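Local coordinates for protein probable transcriptional regulator (Pseudomonas aeruginosa, PDB 2NNN) that probably binds DNA as a dimeric transcription factor of the MarR family, with a winged helix-turn-helix fold, at residues N34-T37 against P38-A42. Sequence-based numbering, arbitrary orientation.
Sequences NGLT and PTQWA
T37 OG1 is held from two directions where helix 38-50 begins: the backbone N of Q40 donates to it over 3.2 Å, and a water sits 2.9 Å from the same OG1. T37 OG1 and T39 OG1, themselves 3.5 Å apart, share this water. T37 is the N-cap, its OG1 lying between its own backbone N and carbonyl carbon (chi1 65°), a torsion that turns the hydroxyl back over the first turn. Q40 returns the favour. Its CG runs beside its own backbone N (chi1 -81°) and the chain then extends past T37 OG1, bringing OE1 to T37 N at 3.3 Å. This N-H bond is nearly straight at the hydrogen, yet the donor stands well above the amide's carbonyl plane, away from the lone pairs. Together the two bonds make a capping box, and W41 N to T37 O, at 3.0 Å, begins the regular helical bonding. The L36 side chain crosses that of Q40 at a slant, its CD2 3.4 Å from Q40 OE1, while CD1 lies loosely off the edge of the W41 ring, near its plane. N34 turns its amide toward that ring obliquely, ND2 being 3.9 Å from W41 CZ3. Beyond the cap, L36 and Q40 both pack on L76 of helix 66-78, and W41 rests on L106 and A113 of helix 100-121. The chemistry is that of a helix start sealed by its own side chains: T37 and Q40 each give an oxygen to the other's backbone N-H, while a methyl of L36 lies against the glutamine oxygen.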
loop_
_atom_site.group_PDB
_atom_site.type_symbol
_atom_site.label_atom_id
_atom_site.label_comp_id
_atom_site.label_asym_id
_atom_site.label_seq_id
_atom_site.Cartn_x
_atom_site.Cartn_y
_atom_site.Cartn_z
ATOM N N ASN A 34 -14.274 -14.976 2.004
ATOM C CA ASN A 34 -14.492 -15.175 3.448
ATOM C C ASN A 34 -14.606 -13.869 4.223
ATOM O O ASN A 34 -14.649 -13.869 5.449
ATOM C CB ASN A 34 -13.411 -16.077 4.058
ATOM C CG ASN A 34 -12.008 -15.548 3.824
ATOM O OD1 ASN A 34 -11.791 -14.333 3.769
ATOM N ND2 ASN A 34 -11.041 -16.460 3.676
ATOM N N GLY A 35 -14.648 -12.755 3.501
ATOM C CA GLY A 35 -14.773 -11.446 4.134
ATOM C C GLY A 35 -13.558 -10.951 4.918
ATOM O O GLY A 35 -13.668 -9.960 5.624
ATOM N N LEU A 36 -12.411 -11.624 4.810
ATOM C CA LEU A 36 -11.172 -11.168 5.469
ATOM C C LEU A 36 -10.370 -10.156 4.621
ATOM O O LEU A 36 -10.379 -10.223 3.382
ATOM C CB LEU A 36 -10.270 -12.365 5.854
ATOM C CG LEU A 36 -10.741 -13.378 6.918
ATOM C CD1 LEU A 36 -9.768 -14.529 7.062
ATOM C CD2 LEU A 36 -10.975 -12.736 8.276
ATOM N N THR A 37 -9.677 -9.229 5.293
ATOM C CA THR A 37 -8.731 -8.328 4.626
ATOM C C THR A 37 -7.414 -9.050 4.252
ATOM O O THR A 37 -7.118 -10.124 4.797
ATOM C CB THR A 37 -8.417 -7.093 5.487
ATOM O OG1 THR A 37 -7.743 -7.501 6.685
ATOM C CG2 THR A 37 -9.690 -6.359 5.859
ATOM N N PRO A 38 -6.635 -8.490 3.293
ATOM C CA PRO A 38 -5.305 -9.065 3.006
ATOM C C PRO A 38 -4.463 -9.390 4.238
ATOM O O PRO A 38 -3.872 -10.475 4.290
ATOM C CB PRO A 38 -4.630 -7.976 2.157
ATOM C CG PRO A 38 -5.762 -7.372 1.390
ATOM C CD PRO A 38 -6.944 -7.370 2.373
ATOM N N THR A 39 -4.393 -8.465 5.204
ATOM C CA THR A 39 -3.499 -8.614 6.366
ATOM C C THR A 39 -4.080 -9.605 7.351
ATOM O O THR A 39 -3.347 -10.414 7.930
ATOM C CB THR A 39 -3.181 -7.269 7.064
ATOM O OG1 THR A 39 -4.389 -6.544 7.305
ATOM C CG2 THR A 39 -2.295 -6.408 6.177
ATOM N N GLN A 40 -5.402 -9.566 7.520
ATOM C CA GLN A 40 -6.095 -10.592 8.290
ATOM C C GLN A 40 -5.770 -11.997 7.790
ATOM O O GLN A 40 -5.547 -12.896 8.594
ATOM C CB GLN A 40 -7.607 -10.344 8.319
ATOM C CG GLN A 40 -8.006 -9.302 9.358
ATOM C CD GLN A 40 -9.418 -8.777 9.176
ATOM O OE1 GLN A 40 -10.258 -9.405 8.528
ATOM N NE2 GLN A 40 -9.687 -7.615 9.761
ATOM N N TRP A 41 -5.698 -12.153 6.472
ATOM C CA TRP A 41 -5.397 -13.433 5.807
ATOM C C TRP A 41 -3.936 -13.816 6.000
ATOM O O TRP A 41 -3.629 -14.980 6.273
ATOM C CB TRP A 41 -5.735 -13.350 4.303
ATOM C CG TRP A 41 -5.347 -14.590 3.502
ATOM C CD1 TRP A 41 -4.326 -14.697 2.587
ATOM C CD2 TRP A 41 -5.992 -15.889 3.528
ATOM N NE1 TRP A 41 -4.295 -15.969 2.054
ATOM C CE2 TRP A 41 -5.300 -16.720 2.616
ATOM C CE3 TRP A 41 -7.081 -16.427 4.235
ATOM C CZ2 TRP A 41 -5.650 -18.063 2.411
ATOM C CZ3 TRP A 41 -7.432 -17.764 4.019
ATOM C CH2 TRP A 41 -6.718 -18.561 3.116
ATOM N N ALA A 42 -3.046 -12.834 5.851
ATOM C CA ALA A 42 -1.599 -13.014 6.032
ATOM C C ALA A 42 -1.267 -13.543 7.427
ATOM O O ALA A 42 -0.484 -14.487 7.560
ATOM C CB ALA A 42 -0.856 -11.697 5.783
HETATM O O HOH W 1 -6.965 -5.220 8.376
#